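Local coordinates for probable dipeptidase (Pseudomonas aeruginosa, PDB 3B40), which probably acts as a metal-dependent dipeptidase of the membrane dipeptidase (M19) family, hydrolysing dipeptides, at residues 28-36 with 94-105. The protein carries 11 engineered substitutions. Residues are numbered along the deposited sequence; the frame is centred on the assembly and turned at random.
Sequences RITVPLDFG and QQEIRYKILTGM. Engineered in segment 28-36: Val31 (natural residue Ile), Leu33 (natural residue Pro).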
ATOM      1  N   ARG A  28      -3.795  -3.256  -1.786  1.00 14.23           N
ATOM      2  CA  ARG A  28      -3.581  -2.412  -0.604  1.00 13.24           C
ATOM      3  C   ARG A  28      -4.823  -1.649  -0.105  1.00 12.83           C
ATOM      4  O   ARG A  28      -5.165  -0.583  -0.603  1.00 12.84           O
ATOM      5  CB  ARG A  28      -2.379  -1.472  -0.821  1.00 14.12           C
ATOM      6  CG  ARG A  28      -2.131  -0.490   0.311  1.00 14.38           C
ATOM      7  CD  ARG A  28      -1.394  -1.152   1.453  1.00 17.41           C
ATOM      8  NE  ARG A  28      -1.059  -0.155   2.476  1.00 17.67           N
ATOM      9  CZ  ARG A  28      -1.315  -0.299   3.777  1.00 18.12           C
ATOM     10  NH1 ARG A  28      -1.909  -1.416   4.237  1.00 13.47           N
ATOM     11  NH2 ARG A  28      -0.974   0.685   4.601  1.00 16.08           N
ATOM     12  N   ILE A  29      -5.496  -2.249   0.864  1.00 13.03           N
ATOM     13  CA  ILE A  29      -6.554  -1.623   1.637  1.00 13.86           C
ATOM     14  C   ILE A  29      -6.271  -1.822   3.125  1.00 14.24           C
ATOM     15  O   ILE A  29      -5.873  -2.905   3.578  1.00 13.53           O
ATOM     16  CB  ILE A  29      -7.978  -2.170   1.273  1.00 13.52           C
ATOM     17  CG1 ILE A  29      -8.216  -2.042  -0.232  1.00 12.84           C
ATOM     18  CG2 ILE A  29      -9.108  -1.450   2.124  1.00 13.63           C
ATOM     19  CD1 ILE A  29      -9.551  -2.606  -0.732  1.00 14.58           C
ATOM     20  N   THR A  30      -6.416  -0.739   3.870  1.00 14.61           N
ATOM     21  CA  THR A  30      -6.142  -0.771   5.291  1.00 15.60           C
ATOM     22  C   THR A  30      -7.371  -1.251   6.012  1.00 15.43           C
ATOM     23  O   THR A  30      -8.505  -0.918   5.623  1.00 15.34           O
ATOM     24  CB  THR A  30      -5.725   0.631   5.805  1.00 15.56           C
ATOM     25  OG1 THR A  30      -4.437   0.920   5.302  1.00 17.64           O
ATOM     26  CG2 THR A  30      -5.697   0.715   7.340  1.00 16.73           C
ATOM     27  N   VAL A  31      -7.146  -2.046   7.052  1.00 16.36           N
ATOM     28  CA  VAL A  31      -8.211  -2.447   7.999  1.00 16.85           C
ATOM     29  C   VAL A  31      -8.254  -1.424   9.162  1.00 18.27           C
ATOM     30  O   VAL A  31      -7.283  -1.325   9.936  1.00 17.80           O
ATOM     31  CB  VAL A  31      -7.928  -3.874   8.584  1.00 18.05           C
ATOM     32  CG1 VAL A  31      -9.096  -4.363   9.490  1.00 17.61           C
ATOM     33  CG2 VAL A  31      -7.607  -4.885   7.487  1.00 15.39           C
ATOM     34  N   PRO A  32      -9.376  -0.661   9.290  1.00 19.03           N
ATOM     35  CA  PRO A  32      -9.607   0.268  10.410  1.00 19.12           C
ATOM     36  C   PRO A  32      -9.734  -0.539  11.693  1.00 18.86           C
ATOM     37  O   PRO A  32     -10.363  -1.611  11.695  1.00 18.67           O
ATOM     38  CB  PRO A  32     -10.965   0.920  10.057  1.00 19.35           C
ATOM     39  CG  PRO A  32     -11.114   0.700   8.557  1.00 19.50           C
ATOM     40  CD  PRO A  32     -10.520  -0.672   8.362  1.00 19.45           C
ATOM     41  N   LEU A  33      -9.142  -0.057  12.775  1.00 18.84           N
ATOM     42  CA  LEU A  33      -9.172  -0.826  14.021  1.00 18.64           C
ATOM     43  C   LEU A  33     -10.595  -1.097  14.575  1.00 18.59           C
ATOM     44  O   LEU A  33     -10.795  -2.000  15.374  1.00 17.73           O
ATOM     45  CB  LEU A  33      -8.296  -0.143  15.081  1.00 18.47           C
ATOM     46  CG  LEU A  33      -6.812  -0.282  14.743  1.00 18.54           C
ATOM     47  CD1 LEU A  33      -5.963   0.807  15.433  1.00 18.20           C
ATOM     48  CD2 LEU A  33      -6.351  -1.692  15.111  1.00 17.31           C
ATOM     49  N   ASP A  34     -11.567  -0.308  14.153  1.00 18.89           N
ATOM     50  CA  ASP A  34     -12.952  -0.497  14.609  1.00 20.68           C
ATOM     51  C   ASP A  34     -13.836  -1.142  13.536  1.00 20.18           C
ATOM     52  O   ASP A  34     -15.057  -1.084  13.604  1.00 20.11           O
ATOM     53  CB  ASP A  34     -13.540   0.849  15.082  1.00 20.46           C
ATOM     54  CG  ASP A  34     -13.717   1.847  13.938  1.00 23.06           C
ATOM     55  OD1 ASP A  34     -13.253   1.551  12.810  1.00 22.35           O
ATOM     56  OD2 ASP A  34     -14.317   2.932  14.168  1.00 25.91           O
ATOM     57  N   PHE A  35     -13.211  -1.741  12.527  1.00 20.84           N
ATOM     58  CA  PHE A  35     -13.942  -2.320  11.416  1.00 20.74           C
ATOM     59  C   PHE A  35     -14.722  -3.515  11.962  1.00 22.08           C
ATOM     60  O   PHE A  35     -14.174  -4.321  12.708  1.00 21.20           O
ATOM     61  CB  PHE A  35     -12.944  -2.782  10.347  1.00 21.13           C
ATOM     62  CG  PHE A  35     -13.567  -3.145   9.030  1.00 18.66           C
ATOM     63  CD1 PHE A  35     -14.505  -2.310   8.424  1.00 19.21           C
ATOM     64  CD2 PHE A  35     -13.151  -4.290   8.365  1.00 16.98           C
ATOM     65  CE1 PHE A  35     -15.053  -2.644   7.191  1.00 20.54           C
ATOM     66  CE2 PHE A  35     -13.680  -4.626   7.134  1.00 21.23           C
ATOM     67  CZ  PHE A  35     -14.641  -3.797   6.542  1.00 18.97           C
ATOM     68  N   GLY A  36     -16.003  -3.600  11.614  1.00 22.46           N
ATOM     69  CA  GLY A  36     -16.873  -4.642  12.127  1.00 24.56           C
ATOM     70  C   GLY A  36     -17.609  -4.272  13.411  1.00 25.72           C
ATOM     71  O   GLY A  36     -18.290  -5.118  13.981  1.00 26.20           O
ATOM     72  N   GLN A  94      -2.140  -3.709  17.922  1.00 21.17           N
ATOM     73  CA  GLN A  94      -2.737  -3.256  16.651  1.00 20.60           C
ATOM     74  C   GLN A  94      -2.776  -4.422  15.631  1.00 20.28           C
ATOM     75  O   GLN A  94      -3.784  -4.605  14.934  1.00 20.00           O
ATOM     76  CB  GLN A  94      -1.974  -2.057  16.065  1.00 20.58           C
ATOM     77  CG  GLN A  94      -1.951  -0.780  16.932  1.00 21.84           C
ATOM     78  CD  GLN A  94      -0.785   0.188  16.621  1.00 21.78           C
ATOM     79  OE1 GLN A  94      -0.295   0.277  15.488  1.00 21.72           O
ATOM     80  NE2 GLN A  94      -0.345   0.924  17.649  1.00 23.20           N
ATOM     81  N   GLN A  95      -1.700  -5.224  15.570  1.00 19.13           N
ATOM     82  CA  GLN A  95      -1.642  -6.395  14.668  1.00 18.67           C
ATOM     83  C   GLN A  95      -2.654  -7.442  15.094  1.00 18.96           C
ATOM     84  O   GLN A  95      -3.358  -8.007  14.257  1.00 18.23           O
ATOM     85  CB  GLN A  95      -0.273  -7.070  14.665  1.00 17.81           C
ATOM     86  CG  GLN A  95       0.918  -6.259  14.176  1.00 17.10           C
ATOM     87  CD  GLN A  95       2.169  -7.119  14.179  1.00 19.35           C
ATOM     88  OE1 GLN A  95       2.568  -7.658  15.228  1.00 20.56           O
ATOM     89  NE2 GLN A  95       2.800  -7.255  13.020  1.00 16.97           N
ATOM     90  N   GLU A  96      -2.718  -7.713  16.393  1.00 18.44           N
ATOM     91  CA  GLU A  96      -3.629  -8.743  16.880  1.00 18.96           C
ATOM     92  C   GLU A  96      -5.107  -8.368  16.633  1.00 18.12           C
ATOM     93  O   GLU A  96      -5.894  -9.217  16.274  1.00 17.59           O
ATOM     94  CB  GLU A  96      -3.382  -9.040  18.350  1.00 19.96           C
ATOM     95  CG  GLU A  96      -2.064  -9.783  18.628  1.00 23.14           C
ATOM     96  CD  GLU A  96      -2.015 -11.206  18.041  1.00 27.82           C
ATOM     97  OE1 GLU A  96      -3.025 -11.946  18.112  1.00 30.53           O
ATOM     98  OE2 GLU A  96      -0.949 -11.588  17.520  1.00 29.33           O
ATOM     99  N   ILE A  97      -5.456  -7.101  16.854  1.00 17.70           N
ATOM    100  CA  ILE A  97      -6.777  -6.582  16.554  1.00 17.81           C
ATOM    101  C   ILE A  97      -7.128  -6.829  15.095  1.00 18.00           C
ATOM    102  O   ILE A  97      -8.208  -7.353  14.796  1.00 17.51           O
ATOM    103  CB  ILE A  97      -6.902  -5.079  16.945  1.00 18.34           C
ATOM    104  CG1 ILE A  97      -6.856  -4.960  18.487  1.00 18.53           C
ATOM    105  CG2 ILE A  97      -8.210  -4.453  16.363  1.00 18.12           C
ATOM    106  CD1 ILE A  97      -6.848  -3.578  19.003  1.00 22.02           C
ATOM    107  N   ARG A  98      -6.210  -6.483  14.190  1.00 18.24           N
ATOM    108  CA  ARG A  98      -6.468  -6.639  12.747  1.00 18.30           C
ATOM    109  C   ARG A  98      -6.663  -8.103  12.346  1.00 19.23           C
ATOM    110  O   ARG A  98      -7.563  -8.431  11.550  1.00 18.49           O
ATOM    111  CB  ARG A  98      -5.415  -5.896  11.923  1.00 18.12           C
ATOM    112  CG  ARG A  98      -5.677  -4.388  11.950  1.00 16.60           C
ATOM    113  CD  ARG A  98      -4.592  -3.575  11.301  1.00 15.96           C
ATOM    114  NE  ARG A  98      -5.080  -2.236  11.003  1.00 14.98           N
ATOM    115  CZ  ARG A  98      -4.598  -1.121  11.550  1.00 19.37           C
ATOM    116  NH1 ARG A  98      -5.131   0.047  11.221  1.00 16.49           N
ATOM    117  NH2 ARG A  98      -3.592  -1.175  12.434  1.00 17.55           N
ATOM    118  N   TYR A  99      -5.877  -8.988  12.962  1.00 19.49           N
ATOM    119  CA  TYR A  99      -6.055 -10.435  12.781  1.00 20.13           C
ATOM    120  C   TYR A  99      -7.431 -10.931  13.240  1.00 19.92           C
ATOM    121  O   TYR A  99      -8.062 -11.751  12.577  1.00 20.35           O
ATOM    122  CB  TYR A  99      -4.953 -11.210  13.531  1.00 21.53           C
ATOM    123  CG  TYR A  99      -5.021 -12.701  13.287  1.00 22.41           C
ATOM    124  CD1 TYR A  99      -4.531 -13.249  12.103  1.00 23.50           C
ATOM    125  CD2 TYR A  99      -5.577 -13.561  14.231  1.00 23.32           C
ATOM    126  CE1 TYR A  99      -4.585 -14.620  11.869  1.00 24.73           C
ATOM    127  CE2 TYR A  99      -5.648 -14.949  13.993  1.00 24.45           C
ATOM    128  CZ  TYR A  99      -5.154 -15.452  12.811  1.00 23.95           C
ATOM    129  OH  TYR A  99      -5.204 -16.798  12.557  1.00 27.36           O
ATOM    130  N   LYS A 100      -7.889 -10.452  14.388  1.00 19.96           N
ATOM    131  CA  LYS A 100      -9.196 -10.866  14.893  1.00 20.50           C
ATOM    132  C   LYS A 100     -10.331 -10.348  14.008  1.00 19.35           C
ATOM    133  O   LYS A 100     -11.338 -11.033  13.826  1.00 18.41           O
ATOM    134  CB  LYS A 100      -9.401 -10.398  16.328  1.00 21.16           C
ATOM    135  CG  LYS A 100      -8.818 -11.341  17.381  1.00 25.25           C
ATOM    136  CD  LYS A 100      -8.896 -10.691  18.769  1.00 30.40           C
ATOM    137  CE  LYS A 100     -10.359 -10.492  19.246  1.00 33.10           C
ATOM    138  NZ  LYS A 100     -10.803 -11.500  20.257  1.00 35.61           N
ATOM    139  N   ILE A 101     -10.166  -9.145  13.457  1.00 18.30           N
ATOM    140  CA  ILE A 101     -11.147  -8.599  12.495  1.00 18.66           C
ATOM    141  C   ILE A 101     -11.320  -9.503  11.255  1.00 18.93           C
ATOM    142  O   ILE A 101     -12.462  -9.833  10.836  1.00 19.69           O
ATOM    143  CB  ILE A 101     -10.788  -7.142  12.075  1.00 18.69           C
ATOM    144  CG1 ILE A 101     -10.969  -6.182  13.259  1.00 18.65           C
ATOM    145  CG2 ILE A 101     -11.646  -6.668  10.833  1.00 18.32           C
ATOM    146  CD1 ILE A 101     -10.541  -4.714  12.946  1.00 18.42           C
ATOM    147  N   LEU A 102     -10.192  -9.916  10.687  1.00 18.64           N
ATOM    148  CA  LEU A 102     -10.156 -10.687   9.441  1.00 19.18           C
ATOM    149  C   LEU A 102     -10.702 -12.091   9.601  1.00 19.23           C
ATOM    150  O   LEU A 102     -11.547 -12.531   8.828  1.00 20.34           O
ATOM    151  CB  LEU A 102      -8.731 -10.734   8.861  1.00 18.24           C
ATOM    152  CG  LEU A 102      -8.143  -9.386   8.397  1.00 20.28           C
ATOM    153  CD1 LEU A 102      -6.700  -9.541   7.957  1.00 19.19           C
ATOM    154  CD2 LEU A 102      -8.994  -8.830   7.238  1.00 17.41           C
ATOM    155  N   THR A 103     -10.225 -12.815  10.599  1.00 20.41           N
ATOM    156  CA  THR A 103     -10.747 -14.160  10.823  1.00 20.75           C
ATOM    157  C   THR A 103     -12.199 -14.069  11.312  1.00 20.84           C
ATOM    158  O   THR A 103     -13.008 -14.982  11.089  1.00 20.84           O
ATOM    159  CB  THR A 103      -9.884 -14.935  11.822  1.00 20.89           C
ATOM    160  OG1 THR A 103      -9.791 -14.200  13.035  1.00 20.68           O
ATOM    161  CG2 THR A 103      -8.469 -15.156  11.274  1.00 22.77           C
ATOM    162  N   GLY A 104     -12.528 -12.966  11.979  1.00 20.44           N
ATOM    163  CA  GLY A 104     -13.884 -12.761  12.462  1.00 21.14           C
ATOM    164  C   GLY A 104     -14.887 -12.517  11.340  1.00 21.50           C
ATOM    165  O   GLY A 104     -16.051 -12.874  11.485  1.00 22.77           O
ATOM    166  N   MET A 105     -14.441 -11.908  10.232  1.00 20.61           N
ATOM    167  CA  MET A 105     -15.278 -11.638   9.055  1.00 20.12           C
ATOM    168  C   MET A 105     -15.668 -12.952   8.407  1.00 20.54           C
ATOM    169  O   MET A 105     -16.798 -13.111   7.994  1.00 21.00           O
ATOM    170  CB  MET A 105     -14.562 -10.749   7.990  1.00 19.65           C
ATOM    171  CG  MET A 105     -14.295  -9.296   8.394  1.00 21.57           C
ATOM    172  SD  MET A 105     -13.187  -8.342   7.284  1.00 18.12           S
ATOM    173  CE  MET A 105     -14.227  -8.247   5.838  1.00 16.40           C
TER
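The carbonyl oxygen of Val31 is gripped by two nitrogens of one guanidinium: Arg98 NE lies 2.6 Å from Val31 O and Arg98 NH1 2.9 Å from it. Because NE and NH1 share one acceptor side-on, both bonds are bent, with N-H...O angles of 146° and 133°, and the oxygen lies almost coplanar with the guanidinium. The Arg98 chain runs extended from CG to NE, carrying the charged group from the helix to the loop. A third nitrogen, NH2, hydrogen-bonds to Phe68 O, so the backbone carbonyls of Val31 and Phe68 together fix the rotation of the group. Leu33, an engineered residue, lies over one guanidinium face, its CG 3.8 Å above the plane and displaced toward the rim of the group; its CD2 also meets Ile97 CG2 at 3.6 Å.

One turn further along the helix, Ile101 fills the middle of the contact. Its CG2, anti to the backbone N (chi1 -68° places CG1 beside that nitrogen), meets CG1 of the engineered Val31 tip to tip at 3.7 Å and also the edge of the Phe35 ring at CD2. Its CD1 reaches into the type I turn 32-35, 3.4 Å from Pro32 O. Beyond it, Met105 SD makes an oblique Met-aromatic contact with Phe35, 3.8 Å from CE2.

Helix 87-108, the next helix after strand 62-68, packs here against the loop leaving the C-terminal end of strand 25-29, consistent with a TIM-barrel fold. Val31 and Leu102 both rest on Leu65 of strand 62-68, which pairs in parallel with 25-29, and Leu102 also touches Ile133 of strand 131-138.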